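Side-chain contacts in ribonuclease J (Methanolobus psychrophilus R15, PDB 5HAB), which probably degrades RNA as an exoribonuclease built from a metallo-beta-lactamase domain and a beta-CASP domain: residues P128-T131 and A132-H136; V299-A302 and Y303-Y307; D71-H74 and S75-I79; P114-A117 and H118-A121; S240-I243 and A244-L248. The protein carries 1 engineered substitution. All blocks are in the same frame, centred on the assembly; numbering follows the deposited sequence.

Contact 1 (P128-T131 and A132-H136)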
loop_
_atom_site.group_PDB
_atom_site.type_symbol
_atom_site.label_atom_id
_atom_site.label_comp_id
_atom_site.label_asym_id
_atom_site.label_seq_id
_atom_site.Cartn_x
_atom_site.Cartn_y
_atom_site.Cartn_z
ATOM N N PRO B 128 -33.169 -24.202 8.712
ATOM C CA PRO B 128 -34.260 -23.534 9.432
ATOM C C PRO B 128 -34.115 -22.018 9.532
ATOM O O PRO B 128 -35.041 -21.297 9.151
ATOM C CB PRO B 128 -34.192 -24.178 10.817
ATOM C CG PRO B 128 -33.756 -25.573 10.529
ATOM C CD PRO B 128 -32.811 -25.485 9.350
ATOM N N TYR B 129 -32.975 -21.542 10.025
ATOM C CA TYR B 129 -32.761 -20.104 10.149
ATOM C C TYR B 129 -32.791 -19.427 8.779
ATOM O O TYR B 129 -33.468 -18.406 8.579
ATOM C CB TYR B 129 -31.434 -19.818 10.859
ATOM C CG TYR B 129 -31.204 -18.349 11.138
ATOM C CD1 TYR B 129 -32.043 -17.646 11.993
ATOM C CD2 TYR B 129 -30.151 -17.666 10.547
ATOM C CE1 TYR B 129 -31.841 -16.303 12.248
ATOM C CE2 TYR B 129 -29.938 -16.323 10.801
ATOM C CZ TYR B 129 -30.787 -15.646 11.650
ATOM O OH TYR B 129 -30.581 -14.306 11.901
ATOM N N THR B 130 -32.062 -20.017 7.836
ATOM C CA THR B 130 -32.028 -19.520 6.467
ATOM C C THR B 130 -33.423 -19.491 5.858
ATOM O O THR B 130 -33.815 -18.496 5.240
ATOM C CB THR B 130 -31.130 -20.382 5.569
ATOM O OG1 THR B 130 -29.870 -20.601 6.212
ATOM C CG2 THR B 130 -30.911 -19.698 4.233
ATOM N N THR B 131 -34.164 -20.581 6.036
ATOM C CA THR B 131 -35.524 -20.662 5.510
ATOM C C THR B 131 -36.378 -19.552 6.089
ATOM O O THR B 131 -37.141 -18.919 5.370
ATOM C CB THR B 131 -36.203 -22.010 5.830
ATOM O OG1 THR B 131 -36.251 -22.193 7.249
ATOM C CG2 THR B 131 -35.457 -23.175 5.190
ATOM N N ALA B 132 -36.237 -19.310 7.388
ATOM C CA ALA B 132 -36.981 -18.240 8.038
ATOM C C ALA B 132 -36.654 -16.888 7.409
ATOM O O ALA B 132 -37.556 -16.094 7.145
ATOM C CB ALA B 132 -36.695 -18.216 9.530
ATOM N N LEU B 133 -35.370 -16.624 7.170
ATOM C CA LEU B 133 -34.976 -15.337 6.593
ATOM C C LEU B 133 -35.482 -15.170 5.161
ATOM O O LEU B 133 -35.891 -14.072 4.754
ATOM C CB LEU B 133 -33.459 -15.179 6.613
ATOM C CG LEU B 133 -32.826 -15.058 7.997
ATOM C CD1 LEU B 133 -31.335 -15.310 7.894
ATOM C CD2 LEU B 133 -33.125 -13.704 8.613
ATOM N N ILE B 134 -35.439 -16.260 4.400
ATOM C CA ILE B 134 -35.946 -16.246 3.037
ATOM C C ILE B 134 -37.449 -15.988 3.054
ATOM O O ILE B 134 -37.944 -15.166 2.288
ATOM C CB ILE B 134 -35.616 -17.545 2.283
ATOM C CG1 ILE B 134 -34.105 -17.692 2.093
ATOM C CG2 ILE B 134 -36.295 -17.543 0.924
ATOM C CD1 ILE B 134 -33.709 -19.027 1.490
ATOM N N LYS B 135 -38.183 -16.678 3.926
ATOM C CA LYS B 135 -39.625 -16.434 4.027
ATOM C C LYS B 135 -39.941 -14.993 4.394
ATOM O O LYS B 135 -40.759 -14.348 3.736
ATOM C CB LYS B 135 -40.295 -17.360 5.050
ATOM C CG LYS B 135 -40.348 -18.810 4.658
ATOM C CD LYS B 135 -41.098 -19.617 5.698
ATOM C CE LYS B 135 -40.991 -21.100 5.410
ATOM N NZ LYS B 135 -41.633 -21.922 6.470
ATOM N N HIS B 136 -39.291 -14.493 5.442
ATOM C CA HIS B 136 -39.529 -13.125 5.887
ATOM C C HIS B 136 -39.202 -12.135 4.778
ATOM O O HIS B 136 -39.809 -11.072 4.693
ATOM C CB HIS B 136 -38.721 -12.808 7.149
ATOM C CG HIS B 136 -39.190 -13.552 8.361
ATOM N ND1 HIS B 136 -38.538 -13.491 9.575
ATOM C CD2 HIS B 136 -40.241 -14.386 8.541
ATOM C CE1 HIS B 136 -39.171 -14.255 10.451
ATOM N NE2 HIS B 136 -40.207 -14.808 9.846
#

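Contact 2 (V299-A302 and Y303-Y307)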
loop_
_atom_site.group_PDB
_atom_site.type_symbol
_atom_site.label_atom_id
_atom_site.label_comp_id
_atom_site.label_asym_id
_atom_site.label_seq_id
_atom_site.Cartn_x
_atom_site.Cartn_y
_atom_site.Cartn_z
ATOM N N VAL B 299 -31.854 -10.874 14.639
ATOM C CA VAL B 299 -31.659 -11.331 16.009
ATOM C C VAL B 299 -32.980 -11.853 16.557
ATOM O O VAL B 299 -33.016 -12.903 17.204
ATOM C CB VAL B 299 -31.072 -10.226 16.900
ATOM C CG1 VAL B 299 -30.766 -10.769 18.281
ATOM C CG2 VAL B 299 -29.815 -9.654 16.268
ATOM N N GLY B 300 -34.059 -11.121 16.291
ATOM C CA GLY B 300 -35.391 -11.570 16.658
ATOM C C GLY B 300 -35.687 -12.960 16.125
ATOM O O GLY B 300 -36.056 -13.858 16.890
ATOM N N THR B 301 -35.509 -13.138 14.817
ATOM C CA THR B 301 -35.713 -14.441 14.187
ATOM C C THR B 301 -34.852 -15.522 14.835
ATOM O O THR B 301 -35.344 -16.613 15.125
ATOM C CB THR B 301 -35.404 -14.401 12.680
ATOM O OG1 THR B 301 -36.237 -13.427 12.044
ATOM C CG2 THR B 301 -35.659 -15.762 12.048
ATOM N N ALA B 302 -33.577 -15.219 15.073
ATOM C CA ALA B 302 -32.671 -16.195 15.681
ATOM C C ALA B 302 -33.153 -16.603 17.072
ATOM O O ALA B 302 -32.981 -17.748 17.496
ATOM C CB ALA B 302 -31.258 -15.637 15.753
ATOM N N TYR B 303 -33.767 -15.654 17.768
ATOM C CA TYR B 303 -34.274 -15.884 19.115
ATOM C C TYR B 303 -35.519 -16.771 19.084
ATOM O O TYR B 303 -35.605 -17.758 19.821
ATOM C CB TYR B 303 -34.582 -14.544 19.790
ATOM C CG TYR B 303 -35.286 -14.651 21.122
ATOM C CD1 TYR B 303 -34.698 -15.315 22.190
ATOM C CD2 TYR B 303 -36.533 -14.070 21.317
ATOM C CE1 TYR B 303 -35.337 -15.409 23.414
ATOM C CE2 TYR B 303 -37.179 -14.158 22.535
ATOM C CZ TYR B 303 -36.576 -14.828 23.580
ATOM O OH TYR B 303 -37.216 -14.918 24.794
ATOM N N GLN B 304 -36.469 -16.421 18.217
ATOM C CA GLN B 304 -37.710 -17.181 18.067
ATOM C C GLN B 304 -37.468 -18.656 17.739
ATOM O O GLN B 304 -38.188 -19.529 18.221
ATOM C CB GLN B 304 -38.595 -16.543 16.992
ATOM C CG GLN B 304 -39.025 -15.119 17.317
ATOM C CD GLN B 304 -39.871 -14.494 16.224
ATOM O OE1 GLN B 304 -40.668 -15.170 15.573
ATOM N NE2 GLN B 304 -39.702 -13.192 16.018
ATOM N N LEU B 305 -36.453 -18.934 16.925
ATOM C CA LEU B 305 -36.174 -20.308 16.510
ATOM C C LEU B 305 -35.219 -20.993 17.477
ATOM O O LEU B 305 -34.826 -22.142 17.266
ATOM C CB LEU B 305 -35.607 -20.359 15.086
ATOM C CG LEU B 305 -36.539 -20.143 13.886
ATOM C CD1 LEU B 305 -37.236 -18.798 13.897
ATOM C CD2 LEU B 305 -35.760 -20.319 12.591
ATOM N N GLY B 306 -34.857 -20.288 18.542
ATOM C CA GLY B 306 -34.068 -20.881 19.606
ATOM C C GLY B 306 -32.582 -21.030 19.341
ATOM O O GLY B 306 -31.942 -21.920 19.896
ATOM N N TYR B 307 -32.025 -20.170 18.494
ATOM C CA TYR B 307 -30.588 -20.218 18.229
ATOM C C TYR B 307 -29.797 -19.429 19.277
ATOM O O TYR B 307 -28.676 -19.797 19.620
ATOM C CB TYR B 307 -30.284 -19.704 16.819
ATOM C CG TYR B 307 -30.627 -20.706 15.740
ATOM C CD1 TYR B 307 -29.770 -21.758 15.449
ATOM C CD2 TYR B 307 -31.806 -20.603 15.013
ATOM C CE1 TYR B 307 -30.075 -22.682 14.467
ATOM C CE2 TYR B 307 -32.121 -21.524 14.025
ATOM C CZ TYR B 307 -31.250 -22.561 13.757
ATOM O OH TYR B 307 -31.553 -23.482 12.780
#

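Contact 3 (D71-H74 and S75-I79)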
loop_
_atom_site.group_PDB
_atom_site.type_symbol
_atom_site.label_atom_id
_atom_site.label_comp_id
_atom_site.label_asym_id
_atom_site.label_seq_id
_atom_site.Cartn_x
_atom_site.Cartn_y
_atom_site.Cartn_z
ATOM N N ASP B 71 -35.767 -1.874 -5.129
ATOM C CA ASP B 71 -36.994 -2.636 -4.910
ATOM C C ASP B 71 -38.059 -2.320 -5.958
ATOM O O ASP B 71 -39.028 -3.062 -6.112
ATOM C CB ASP B 71 -37.538 -2.386 -3.501
ATOM C CG ASP B 71 -36.510 -2.676 -2.420
ATOM O OD1 ASP B 71 -35.816 -3.710 -2.518
ATOM O OD2 ASP B 71 -36.397 -1.873 -1.469
ATOM N N ARG B 72 -37.872 -1.219 -6.679
ATOM C CA ARG B 72 -38.754 -0.870 -7.788
ATOM C C ARG B 72 -38.196 -1.452 -9.079
ATOM O O ARG B 72 -38.950 -1.819 -9.981
ATOM C CB ARG B 72 -38.928 0.646 -7.915
ATOM C CG ARG B 72 -40.323 1.167 -7.597
ATOM C CD ARG B 72 -40.393 2.681 -7.789
ATOM N NE ARG B 72 -40.207 3.072 -9.187
ATOM C CZ ARG B 72 -39.930 4.308 -9.590
ATOM N NH1 ARG B 72 -39.794 5.285 -8.704
ATOM N NH2 ARG B 72 -39.781 4.568 -10.883
ATOM N N MET B 73 -36.869 -1.523 -9.163
ATOM C CA MET B 73 -36.226 -2.090 -10.341
ATOM C C MET B 73 -36.480 -3.586 -10.356
ATOM O O MET B 73 -36.381 -4.245 -9.323
ATOM C CB MET B 73 -34.717 -1.829 -10.345
ATOM C CG MET B 73 -34.309 -0.372 -10.438
ATOM S SD MET B 73 -32.524 -0.149 -10.249
ATOM C CE MET B 73 -32.242 -0.801 -8.610
ATOM N N HIS B 74 -36.813 -4.129 -11.520
ATOM C CA HIS B 74 -36.955 -5.572 -11.617
ATOM C C HIS B 74 -35.676 -6.207 -12.153
ATOM O O HIS B 74 -34.681 -5.522 -12.408
ATOM C CB HIS B 74 -38.163 -5.975 -12.462
ATOM C CG HIS B 74 -38.765 -7.280 -12.034
ATOM N ND1 HIS B 74 -38.557 -8.461 -12.715
ATOM C CD2 HIS B 74 -39.522 -7.596 -10.956
ATOM C CE1 HIS B 74 -39.184 -9.442 -12.090
ATOM N NE2 HIS B 74 -39.776 -8.945 -11.019
ATOM N N SER B 75 -35.721 -7.527 -12.295
ATOM C CA SER B 75 -34.552 -8.361 -12.528
ATOM C C SER B 75 -33.598 -7.905 -13.630
ATOM O O SER B 75 -32.393 -7.895 -13.417
ATOM C CB SER B 75 -35.015 -9.782 -12.848
ATOM O OG SER B 75 -35.883 -10.262 -11.839
ATOM N N LEU B 76 -34.114 -7.508 -14.787
ATOM C CA LEU B 76 -33.230 -7.274 -15.930
ATOM C C LEU B 76 -32.381 -6.022 -15.764
ATOM O O LEU B 76 -31.234 -5.984 -16.210
ATOM C CB LEU B 76 -34.027 -7.197 -17.234
ATOM C CG LEU B 76 -34.098 -8.498 -18.045
ATOM C CD1 LEU B 76 -34.430 -9.712 -17.176
ATOM C CD2 LEU B 76 -35.094 -8.371 -19.193
ATOM N N GLU B 77 -32.927 -5.011 -15.101
ATOM C CA GLU B 77 -32.196 -3.771 -14.899
ATOM C C GLU B 77 -31.088 -4.023 -13.882
ATOM O O GLU B 77 -29.960 -3.544 -14.029
ATOM C CB GLU B 77 -33.140 -2.665 -14.428
ATOM C CG GLU B 77 -32.462 -1.377 -14.008
ATOM C CD GLU B 77 -33.462 -0.299 -13.628
ATOM O OE1 GLU B 77 -33.032 0.830 -13.308
ATOM O OE2 GLU B 77 -34.681 -0.583 -13.643
ATOM N N LEU B 78 -31.415 -4.818 -12.871
ATOM C CA LEU B 78 -30.443 -5.228 -11.876
ATOM C C LEU B 78 -29.345 -6.071 -12.517
ATOM O O LEU B 78 -28.189 -5.969 -12.138
ATOM C CB LEU B 78 -31.124 -6.005 -10.754
ATOM C CG LEU B 78 -31.956 -5.197 -9.759
ATOM C CD1 LEU B 78 -32.758 -6.136 -8.882
ATOM C CD2 LEU B 78 -31.060 -4.313 -8.908
ATOM N N ILE B 79 -29.702 -6.887 -13.503
ATOM C CA ILE B 79 -28.712 -7.700 -14.197
ATOM C C ILE B 79 -27.790 -6.804 -15.017
ATOM O O ILE B 79 -26.575 -7.007 -15.031
ATOM C CB ILE B 79 -29.374 -8.764 -15.082
ATOM C CG1 ILE B 79 -30.044 -9.830 -14.218
ATOM C CG2 ILE B 79 -28.346 -9.421 -15.979
ATOM C CD1 ILE B 79 -30.757 -10.892 -15.017
#

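Contact 4 (P114-A117 and H118-A121)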
loop_
_atom_site.group_PDB
_atom_site.type_symbol
_atom_site.label_atom_id
_atom_site.label_comp_id
_atom_site.label_asym_id
_atom_site.label_seq_id
_atom_site.Cartn_x
_atom_site.Cartn_y
_atom_site.Cartn_z
ATOM N N PRO B 114 -35.542 -12.935 -4.181
ATOM C CA PRO B 114 -36.835 -12.355 -4.564
ATOM C C PRO B 114 -36.907 -11.845 -5.997
ATOM O O PRO B 114 -37.982 -11.450 -6.443
ATOM C CB PRO B 114 -36.998 -11.178 -3.590
ATOM C CG PRO B 114 -36.039 -11.431 -2.499
ATOM C CD PRO B 114 -34.894 -12.122 -3.136
ATOM N N LYS B 115 -35.786 -11.837 -6.704
ATOM C CA LYS B 115 -35.771 -11.267 -8.042
ATOM C C LYS B 115 -35.689 -12.326 -9.143
ATOM O O LYS B 115 -36.150 -12.098 -10.262
ATOM C CB LYS B 115 -34.605 -10.283 -8.171
ATOM C CG LYS B 115 -34.951 -8.869 -7.722
ATOM C CD LYS B 115 -36.353 -8.480 -8.162
ATOM C CE LYS B 115 -36.828 -7.218 -7.467
ATOM N NZ LYS B 115 -36.085 -6.018 -7.931
ATOM N N LEU B 116 -35.114 -13.483 -8.831
ATOM C CA LEU B 116 -34.889 -14.504 -9.850
ATOM C C LEU B 116 -35.532 -15.854 -9.511
ATOM O O LEU B 116 -35.801 -16.649 -10.413
ATOM C CB LEU B 116 -33.387 -14.702 -10.083
ATOM C CG LEU B 116 -32.530 -13.507 -10.497
ATOM C CD1 LEU B 116 -31.059 -13.885 -10.457
ATOM C CD2 LEU B 116 -32.915 -13.013 -11.875
ATOM N N ALA B 117 -35.751 -16.131 -8.227
ATOM C CA ALA B 117 -36.214 -17.463 -7.834
ATOM C C ALA B 117 -37.617 -17.789 -8.364
ATOM O O ALA B 117 -37.918 -18.947 -8.663
ATOM C CB ALA B 117 -36.188 -17.607 -6.328
ATOM N N HIS B 118 -38.460 -16.770 -8.506
ATOM C CA HIS B 118 -39.863 -16.985 -8.860
ATOM C C HIS B 118 -40.048 -17.434 -10.308
ATOM O O HIS B 118 -41.151 -17.800 -10.708
ATOM C CB HIS B 118 -40.688 -15.718 -8.601
ATOM C CG HIS B 118 -40.287 -14.547 -9.442
ATOM N ND1 HIS B 118 -40.608 -14.444 -10.777
ATOM C CD2 HIS B 118 -39.607 -13.418 -9.130
ATOM C CE1 HIS B 118 -40.131 -13.309 -11.257
ATOM N NE2 HIS B 118 -39.521 -12.667 -10.278
ATOM N N ARG B 119 -38.979 -17.377 -11.098
ATOM C CA ARG B 119 -39.041 -17.804 -12.493
ATOM C C ARG B 119 -38.762 -19.292 -12.670
ATOM O O ARG B 119 -38.938 -19.836 -13.758
ATOM C CB ARG B 119 -38.065 -16.993 -13.342
ATOM C CG ARG B 119 -38.564 -15.599 -13.633
ATOM C CD ARG B 119 -37.699 -14.889 -14.650
ATOM N NE ARG B 119 -38.075 -13.485 -14.728
ATOM C CZ ARG B 119 -37.458 -12.517 -14.063
ATOM N NH1 ARG B 119 -36.443 -12.813 -13.260
ATOM N NH2 ARG B 119 -37.861 -11.260 -14.186
ATOM N N TYR B 120 -38.323 -19.950 -11.603
ATOM C CA TYR B 120 -38.022 -21.375 -11.671
ATOM C C TYR B 120 -39.105 -22.183 -10.968
ATOM O O TYR B 120 -39.587 -21.799 -9.902
ATOM C CB TYR B 120 -36.647 -21.673 -11.064
ATOM C CG TYR B 120 -35.516 -20.984 -11.788
ATOM C CD1 TYR B 120 -34.917 -21.568 -12.900
ATOM C CD2 TYR B 120 -35.063 -19.738 -11.378
ATOM C CE1 TYR B 120 -33.887 -20.935 -13.571
ATOM C CE2 TYR B 120 -34.038 -19.096 -12.044
ATOM C CZ TYR B 120 -33.454 -19.696 -13.137
ATOM O OH TYR B 120 -32.432 -19.050 -13.793
ATOM N N ALA B 121 -39.489 -23.297 -11.584
ATOM C CA ALA B 121 -40.475 -24.202 -11.009
ATOM C C ALA B 121 -39.786 -25.184 -10.069
ATOM O O ALA B 121 -39.687 -26.380 -10.352
ATOM C CB ALA B 121 -41.229 -24.938 -12.104
#

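Contact 5 (S240-I243 and A244-L248). With SO4 (sulfate ion), chain L.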
loop_
_atom_site.group_PDB
_atom_site.type_symbol
_atom_site.label_atom_id
_atom_site.label_comp_id
_atom_site.label_asym_id
_atom_site.label_seq_id
_atom_site.Cartn_x
_atom_site.Cartn_y
_atom_site.Cartn_z
ATOM N N SER B 240 -10.134 -18.300 15.025
ATOM C CA SER B 240 -11.452 -18.681 15.506
ATOM C C SER B 240 -12.308 -17.476 15.870
ATOM O O SER B 240 -11.801 -16.386 16.128
ATOM C CB SER B 240 -11.332 -19.607 16.715
ATOM O OG SER B 240 -12.582 -19.735 17.374
ATOM N N GLU B 241 -13.620 -17.680 15.853
ATOM C CA GLU B 241 -14.569 -16.690 16.348
ATOM C C GLU B 241 -14.296 -16.384 17.822
ATOM O O GLU B 241 -14.591 -15.293 18.317
ATOM C CB GLU B 241 -16.001 -17.205 16.165
ATOM C CG GLU B 241 -17.074 -16.391 16.852
ATOM C CD GLU B 241 -17.176 -14.986 16.308
ATOM O OE1 GLU B 241 -17.729 -14.114 17.010
ATOM O OE2 GLU B 241 -16.719 -14.747 15.172
ATOM N N LEU B 242 -13.717 -17.359 18.512
ATOM C CA LEU B 242 -13.355 -17.206 19.912
ATOM C C LEU B 242 -12.376 -16.052 20.100
ATOM O O LEU B 242 -12.414 -15.361 21.113
ATOM C CB LEU B 242 -12.766 -18.506 20.455
ATOM C CG LEU B 242 -12.369 -18.496 21.929
ATOM C CD1 LEU B 242 -13.552 -18.086 22.794
ATOM C CD2 LEU B 242 -11.876 -19.866 22.333
ATOM N N ILE B 243 -11.506 -15.847 19.117
ATOM C CA ILE B 243 -10.555 -14.742 19.145
ATOM C C ILE B 243 -11.286 -13.402 19.163
ATOM O O ILE B 243 -10.931 -12.500 19.929
ATOM C CB ILE B 243 -9.586 -14.828 17.950
ATOM C CG1 ILE B 243 -8.795 -16.139 18.003
ATOM C CG2 ILE B 243 -8.670 -13.611 17.895
ATOM C CD1 ILE B 243 -8.072 -16.377 19.323
ATOM N N ALA B 244 -12.310 -13.274 18.320
ATOM C CA ALA B 244 -13.109 -12.049 18.259
ATOM C C ALA B 244 -13.901 -11.874 19.548
ATOM O O ALA B 244 -14.080 -10.758 20.042
ATOM C CB ALA B 244 -14.049 -12.076 17.055
ATOM N N HIS B 245 -14.375 -12.991 20.084
ATOM C CA HIS B 245 -15.051 -12.998 21.373
ATOM C C HIS B 245 -14.141 -12.399 22.453
ATOM O O HIS B 245 -14.526 -11.465 23.160
ATOM C CB HIS B 245 -15.472 -14.426 21.732
ATOM C CG HIS B 245 -16.158 -14.543 23.057
ATOM N ND1 HIS B 245 -17.503 -14.299 23.225
ATOM C CD2 HIS B 245 -15.683 -14.894 24.276
ATOM C CE1 HIS B 245 -17.828 -14.487 24.491
ATOM N NE2 HIS B 245 -16.741 -14.850 25.150
ATOM N N MET B 246 -12.921 -12.922 22.541
ATOM C CA MET B 246 -11.935 -12.479 23.523
ATOM C C MET B 246 -11.588 -11.000 23.351
ATOM O O MET B 246 -11.602 -10.235 24.319
ATOM C CB MET B 246 -10.661 -13.324 23.410
ATOM C CG MET B 246 -10.810 -14.818 23.708
ATOM S SD MET B 246 -10.744 -15.261 25.452
ATOM C CE MET B 246 -12.435 -14.987 25.971
ATOM N N MET B 247 -11.293 -10.595 22.117
ATOM C CA MET B 247 -10.934 -9.202 21.849
ATOM C C MET B 247 -12.068 -8.238 22.194
ATOM O O MET B 247 -11.835 -7.160 22.749
ATOM C CB MET B 247 -10.530 -9.018 20.383
ATOM C CG MET B 247 -9.249 -9.740 20.006
ATOM S SD MET B 247 -8.557 -9.244 18.414
ATOM C CE MET B 247 -9.932 -9.513 17.301
ATOM N N LEU B 248 -13.295 -8.626 21.865
ATOM C CA LEU B 248 -14.449 -7.780 22.140
ATOM C C LEU B 248 -14.676 -7.683 23.653
ATOM O O LEU B 248 -14.978 -6.608 24.186
ATOM C CB LEU B 248 -15.687 -8.320 21.423
ATOM C CG LEU B 248 -16.878 -7.383 21.233
ATOM C CD1 LEU B 248 -16.445 -5.985 20.814
ATOM C CD2 LEU B 248 -17.803 -7.976 20.195
HETATM S S SO4 L . -16.448 -15.070 28.910
HETATM O O1 SO4 L . -15.597 -14.253 29.775
HETATM O O2 SO4 L . -16.155 -16.482 29.131
HETATM O O3 SO4 L . -17.854 -14.806 29.212
HETATM O O4 SO4 L . -16.180 -14.738 27.515
#

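Contact 1 (P128-T131 and A132-H136)
Leu133 sets its CG over one face of the Tyr129 ring, 4.2 Å above the plane and displaced toward the rim, and its CD1 reaches in to 3.4 Å from Tyr129 CE2, the leucine branch and the phenol crossing at a slant. Tyr129 CG stands anti to its own nitrogen (chi1 -175°), which carries the ring along the helix to the next turn; the phenol OH is hydrogen-bonded to the carbonyl O of Tyr298. A second flat group, the His136 ring, has Ala132 O 3.2 Å above one face, again toward the rim. One residue on from the Tyr129-Leu133 pair, Thr130 and Ile134 lie side by side and point the same way, with Thr130 CG2 4.0 Å from Ile134 CD1. Ile134 CG1 also rests 3.3 Å from Thr130 O, beside the backbone bond that this oxygen accepts from Ile134 N at 2.9 Å. Matching bonds join Ala132 N to Pro128 O, Leu133 N to Tyr129 O and Lys135 N to Thr131 O, the regular four-residue step of an alpha-helix. Thr130 OG1 turns back to Thr127 OG1, one residue ahead of the helix. Thr131 and Ile134 pack on Ile150, whereas Leu133 meets Tyr298 of helix 293-304. Helix 128-138 is thus the connecting helix of a beta-alpha-beta crossover between strands 124-126 and 150-152 in the beta-lactamase domain.

Contact 2 (V299-A302 and Y303-Y307)
Thr301 and Leu305 run side by side, their ends pointing the same way, with Thr301 CG2 3.9 Å from Leu305 CD1. The same CD1 lies closer to the backbone, 3.1 Å from Thr301 O, the oxygen that accepts the hydrogen bond of Leu305 N. One residue earlier, Gly300 O is hemmed in by carbon: Gln304 CG approaches it to 3.3 Å and Tyr303 CB comes equally near. Its strong partner is Gln304 N at 2.9 Å, while Tyr303 N adds a weak second bond. Past Gln304 the helix closes in a Schellman motif: Gly306 takes a positive phi of 78°, its N bonds to Tyr303 O, and Tyr307 N folds back onto Ala302 O at 2.8 Å. That reversal brings the Tyr307 side chain beside the last turn, where Ala302 O lies in the plane of the ring at its edge and the CB atoms of Ala302 and Tyr307 are 4.3 Å apart. Farther out, Tyr307 OH makes a weak hydrogen bond to Asp178 OD2, and the Tyr307 side chain packs on Ile177 and Pro128. Thr301 OG1 is turned to Arg297 O (chi1 -58°), which leaves its methyl for Leu305. Thr301 also rests on Ala132 and His136 of helix 128-138, and Ala302 packs on Ile271 of helix 271-283 as well as on Ile308 in the following loop.

Contact 3 (D71-H74 and S75-I79)
His74 O collects two weak hydrogen bonds from the first turn of the helix, from Leu78 N at 3.4 Å and from Glu77 N at 3.3 Å. His74 is the N-cap residue, and its extended backbone (psi -179°) marks the change from the loop 71-73 to helix 75-81. Just before it, Met73 folds its side chain back over that turn and meets Glu77 at about a right angle. The carboxylate of Glu77 lies along one side of the CG-SD bond: OE2 is 3.2 Å from Met73 CG, and OE1 is 3.3 Å from Met73 SD. Glu77 gets there with CG anti to its nitrogen (chi1 172°) and the rest of the chain extended, so that its carboxylate reaches back to the Met73 side chain. A bend at chi3 of Met73 (-61°) then swings CE onto the isobutyl group of Leu78, 3.7 Å from CD2. The nearest atom of the contact is about 4 Å from the bound RNA. Ser75 OG approaches Lys115 O too closely for the pair to be trusted in detail. The first turn of helix 75-81 lies against helix 113-116, with Leu78 packed on Lys115 and Ser75 on Leu116.

Contact 4 (P114-A117 and H118-A121)
His118 turns the edge of its imidazole back toward Pro114 O, which lies in the ring plane 3.7 Å from CD2. The chain here leaves helix 113-116 and heads for strand 124-126, a helix-to-strand connection of the metallo-beta-lactamase fold. Its backbone bonds reach back three residues, the spacing of 3-10 turns: Arg119 N to Leu116 O is weak at 3.3 Å, and Tyr120 N to Ala117 O measures 3.1 Å. His118 CG sits between its backbone N and carbonyl carbon (chi1 64°), which folds the ring over the preceding turn and puts NE2 3.4 Å from Lys115 O. The guanidinium of Arg119 presents one face to this ring, His118 CE1 standing 3.9 Å above its centre. Leu116 meets the same group in another way: its side chain slants across that of Arg119, and CD2 lies at the guanidinium edge, near the plane, 3.8 Å from NH1. A methyl at the edge and a ring carbon over the face thus border one planar cation, whose NH1 is hydrogen-bonded to Ser75 OG. The phenol of Tyr120 turns its edge to the backbone oxygens of Leu116 and Ala117, and its OH bonds to Asp87 OD2. Ala117 O receives a further hydrogen bond from Asn148 ND2. Along the phenol edge, Leu116 O lies near the ring plane, 3.3 Å from Tyr120 CD2.

Contact 5 (S240-I243 and A244-L248)
Leu242 CD1 slants against the imidazole of His245, 4.1 Å from its CD2. The apolar pairs are Leu242 with Met246, where CD1 comes 4.4 Å from Met246 CG, and, one step round the helix, Ile243 with Met247. There Ile243 CG2 touches Met247 CE at 4.3 Å, the methionine being bent at chi3 (-55°) so that its methyl returns toward the isoleucine. Ile243 and Met246 pack reciprocally on Met246 and Ile243 of the second subunit, and Met247 also meets that Ile243, so this face of helix 241-253 belongs to the subunit interface. Hydrogen bonds along the backbone follow the helical step, from His245 N to Glu241 O, Met246 N to Leu242 O and Met247 N to Ile243 O. The helix start is N-capped by Ser240, whose OG accepts from Leu242 N at 2.9 Å and is itself bonded to Asp200 OD1. Charged and ionic partners lie on the other side: Glu241 forms a salt bridge with Arg273, and a sulfate, probably from the crystallisation liquor, sits in the plane of the His245 ring at its edge. The 2.4 Å from His245 NE2 to sulfate O4 is too short to trust in detail. The hydrogen bond between His245 ND1 and Ser276 OG would by itself limit the ring's rotation and leave the NE2 edge facing the anion.

From the N terminus the order is contact 3, contact 4, contact 1, contact 5 and contact 2. Each lies within one continuous run of residues, so none encloses a long loop, and they follow in series without nesting or crossing. Contact 3 opens helix 75-81 and contact 4 leaves helix 113-116; the two touch, with Ser75 and Arg119 at the junction. Contact 1 lies on the next helix, 128-138. Contact 5, at the start of helix 241-253, lies across the chain's centre from contacts 3 and 4, and about 27 Å from contact 1 between centres. Contact 2 ends helix 293-304 and meets contact 1, Tyr129 against Ala302, joining the beta-CASP domain to the beta-lactamase domain.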